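LanC-like protein GCR2 (Arabidopsis thaliana, PDB 3T33) binds zinc as a member of the LanC-like family and may play a role in abscisic acid signalling in plants. Local coordinates at residues His286-Ala291 with Ile332-Ser337. Numbering follows the deposited sequence.
Sequences HWCHGA and ICHGIS. With ZN (zinc ion), chain B.
The zinc site of this LanC-like protein is built where two loops meet, each just ahead of a helix, with Cys288 from 286-291 and Cys333 and His334 from 332-337 as protein ligands. Cys288 SG lies 2.2 Å from the zinc ion and Cys333 SG 2.3 Å, while His334 turns its ND1 to the metal at 1.9 Å; a fourth ligand atom comes from outside the two segments. With chi1 at 56°, SG of Cys288 sits between its own backbone N and carbonyl carbon, which points it at the metal; sharing the zinc brings it to the edge of the His334 ring, 3.3 Å from ND1. Cys333 SG also meets a ring edge, 3.8 Å from CE3 of Trp287 and near the indole plane. The rings of His286 and His334 meet obliquely, their planes 37° apart. Behind the ligands, a water molecule bridges the loops: it accepts from Trp287 N at 3.0 Å and from Gly335 N at 3.2 Å. Phe410 stacks on the Trp287 indole and Tyr413 meets it edge-to-face, bringing the C-terminal tail against Trp287, beside the site. Gly290 and Gly335 are the N-caps of helices 291-305 and 336-350, so each metal-binding loop leads directly into a helix; Ala291 packs on helix 308-324, and Ile336 on helix 353-375.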
ATOM      1  N   HIS A 286       9.786  -5.602  -3.999  1.00 35.12           N
ATOM      2  CA  HIS A 286       8.902  -4.421  -4.170  1.00 34.61           C
ATOM      3  C   HIS A 286       7.590  -4.807  -3.557  1.00 32.62           C
ATOM      4  O   HIS A 286       7.321  -6.000  -3.380  1.00 31.07           O
ATOM      5  CB  HIS A 286       8.526  -4.174  -5.645  1.00 35.08           C
ATOM      6  CG  HIS A 286       9.670  -3.880  -6.574  1.00 36.67           C
ATOM      7  ND1 HIS A 286      10.945  -3.558  -6.139  1.00 39.08           N
ATOM      8  CD2 HIS A 286       9.694  -3.771  -7.930  1.00 33.87           C
ATOM      9  CE1 HIS A 286      11.717  -3.306  -7.196  1.00 37.68           C
ATOM     10  NE2 HIS A 286      10.970  -3.386  -8.285  1.00 39.29           N
ATOM     11  N   TRP A 287       6.775  -3.799  -3.240  1.00 31.49           N
ATOM     12  CA  TRP A 287       5.368  -4.027  -3.015  1.00 29.60           C
ATOM     13  C   TRP A 287       4.846  -4.738  -4.270  1.00 30.18           C
ATOM     14  O   TRP A 287       4.127  -5.693  -4.162  1.00 30.08           O
ATOM     15  CB  TRP A 287       4.610  -2.703  -2.925  1.00 28.76           C
ATOM     16  CG  TRP A 287       3.165  -2.943  -2.835  1.00 26.76           C
ATOM     17  CD1 TRP A 287       2.511  -3.518  -1.799  1.00 26.76           C
ATOM     18  CD2 TRP A 287       2.178  -2.683  -3.839  1.00 27.59           C
ATOM     19  NE1 TRP A 287       1.169  -3.597  -2.069  1.00 26.14           N
ATOM     20  CE2 TRP A 287       0.940  -3.110  -3.326  1.00 27.84           C
ATOM     21  CE3 TRP A 287       2.226  -2.147  -5.131  1.00 26.89           C
ATOM     22  CZ2 TRP A 287      -0.270  -3.019  -4.060  1.00 28.33           C
ATOM     23  CZ3 TRP A 287       1.026  -2.034  -5.850  1.00 26.69           C
ATOM     24  CH2 TRP A 287      -0.201  -2.457  -5.304  1.00 28.34           C
ATOM     25  N   CYS A 288       5.128  -4.208  -5.459  1.00 31.18           N
ATOM     26  CA  CYS A 288       4.442  -4.727  -6.653  1.00 32.70           C
ATOM     27  C   CYS A 288       4.853  -6.168  -6.913  1.00 33.22           C
ATOM     28  O   CYS A 288       3.988  -7.007  -7.109  1.00 35.49           O
ATOM     29  CB  CYS A 288       4.524  -3.796  -7.872  1.00 31.08           C
ATOM     30  SG  CYS A 288       6.146  -3.390  -8.344  1.00 35.14           S
ATOM     31  N   HIS A 289       6.137  -6.479  -6.791  1.00 34.60           N
ATOM     32  CA  HIS A 289       6.637  -7.861  -6.938  1.00 34.92           C
ATOM     33  C   HIS A 289       7.661  -8.161  -5.849  1.00 34.27           C
ATOM     34  O   HIS A 289       8.577  -7.369  -5.604  1.00 34.61           O
ATOM     35  CB  HIS A 289       7.355  -8.039  -8.291  1.00 35.01           C
ATOM     36  CG  HIS A 289       6.536  -7.619  -9.486  1.00 36.39           C
ATOM     37  ND1 HIS A 289       5.462  -8.357  -9.954  1.00 34.21           N
ATOM     38  CD2 HIS A 289       6.654  -6.546 -10.314  1.00 36.23           C
ATOM     39  CE1 HIS A 289       4.947  -7.736 -11.004  1.00 38.39           C
ATOM     40  NE2 HIS A 289       5.649  -6.637 -11.246  1.00 34.80           N
ATOM     41  N   GLY A 290       7.547  -9.309  -5.212  1.00 33.08           N
ATOM     42  CA  GLY A 290       8.585  -9.690  -4.251  1.00 33.54           C
ATOM     43  C   GLY A 290       8.084  -9.710  -2.815  1.00 32.91           C
ATOM     44  O   GLY A 290       6.889  -9.595  -2.544  1.00 34.07           O
ATOM     45  N   ALA A 291       9.021  -9.881  -1.907  1.00 32.50           N
ATOM     46  CA  ALA A 291       8.791  -9.977  -0.456  1.00 30.99           C
ATOM     47  C   ALA A 291       7.831  -8.927   0.176  1.00 29.32           C
ATOM     48  O   ALA A 291       7.007  -9.292   0.976  1.00 29.90           O
ATOM     49  CB  ALA A 291      10.154  -9.871   0.210  1.00 31.33           C
ATOM     50  N   ILE A 332       6.123   4.283  -3.384  1.00 33.16           N
ATOM     51  CA  ILE A 332       5.248   3.343  -2.763  1.00 32.33           C
ATOM     52  C   ILE A 332       5.230   1.989  -3.479  1.00 33.37           C
ATOM     53  O   ILE A 332       5.452   0.954  -2.826  1.00 31.70           O
ATOM     54  CB  ILE A 332       3.835   3.933  -2.686  1.00 32.95           C
ATOM     55  CG1 ILE A 332       3.740   5.010  -1.593  1.00 34.00           C
ATOM     56  CG2 ILE A 332       2.769   2.857  -2.468  1.00 32.32           C
ATOM     57  CD1 ILE A 332       3.792   4.517  -0.161  1.00 32.31           C
ATOM     58  N   CYS A 333       4.973   1.996  -4.783  1.00 33.26           N
ATOM     59  CA  CYS A 333       4.929   0.764  -5.562  1.00 32.38           C
ATOM     60  C   CYS A 333       6.185  -0.073  -5.340  1.00 32.76           C
ATOM     61  O   CYS A 333       6.121  -1.168  -4.780  1.00 32.58           O
ATOM     62  CB  CYS A 333       4.763   1.077  -7.050  1.00 33.18           C
ATOM     63  SG  CYS A 333       3.834  -0.169  -7.976  1.00 34.62           S
ATOM     64  N   HIS A 334       7.324   0.448  -5.782  1.00 33.89           N
ATOM     65  CA  HIS A 334       8.595  -0.250  -5.634  1.00 34.34           C
ATOM     66  C   HIS A 334       9.686   0.692  -5.134  1.00 34.58           C
ATOM     67  O   HIS A 334      10.563   1.099  -5.896  1.00 34.88           O
ATOM     68  CB  HIS A 334       9.016  -0.886  -6.960  1.00 35.10           C
ATOM     69  CG  HIS A 334       8.550  -0.131  -8.165  1.00 33.06           C
ATOM     70  ND1 HIS A 334       7.356  -0.404  -8.799  1.00 30.21           N
ATOM     71  CD2 HIS A 334       9.117   0.888  -8.854  1.00 32.06           C
ATOM     72  CE1 HIS A 334       7.209   0.414  -9.826  1.00 34.93           C
ATOM     73  NE2 HIS A 334       8.263   1.208  -9.882  1.00 31.57           N
ATOM     74  N   GLY A 335       9.625   1.033  -3.852  1.00 35.40           N
ATOM     75  CA  GLY A 335      10.602   1.924  -3.254  1.00 33.80           C
ATOM     76  C   GLY A 335      10.645   1.812  -1.743  1.00 32.72           C
ATOM     77  O   GLY A 335      10.093   0.876  -1.163  1.00 32.29           O
ATOM     78  N   ILE A 336      11.305   2.771  -1.102  1.00 30.88           N
ATOM     79  CA  ILE A 336      11.425   2.782   0.346  1.00 30.73           C
ATOM     80  C   ILE A 336      10.131   3.203   1.049  1.00 30.21           C
ATOM     81  O   ILE A 336       9.672   2.502   1.937  1.00 30.64           O
ATOM     82  CB  ILE A 336      12.628   3.624   0.804  1.00 31.54           C
ATOM     83  CG1 ILE A 336      13.892   3.059   0.132  1.00 30.85           C
ATOM     84  CG2 ILE A 336      12.746   3.599   2.346  1.00 27.93           C
ATOM     85  CD1 ILE A 336      15.187   3.906   0.298  1.00 31.08           C
ATOM     86  N   SER A 337       9.458   4.274   0.636  1.00 30.35           N
ATOM     87  CA  SER A 337       8.206   4.636   1.328  0.50 28.41           C
ATOM     88  C   SER A 337       7.280   3.396   1.405  1.00 29.61           C
ATOM     89  O   SER A 337       6.618   3.156   2.424  1.00 29.34           O
ATOM     90  CB  SER A 337       7.493   5.832   0.675  0.50 28.04           C
ATOM     91  OG  SER A 337       8.350   6.960   0.455  0.50 20.02           O
TER
HETATM   92 ZN    ZN B 411       5.686  -1.268  -8.770  1.00 39.20          ZN
HETATM   93  O   HOH W   1       7.473  -0.966  -2.612  1.00 31.84           O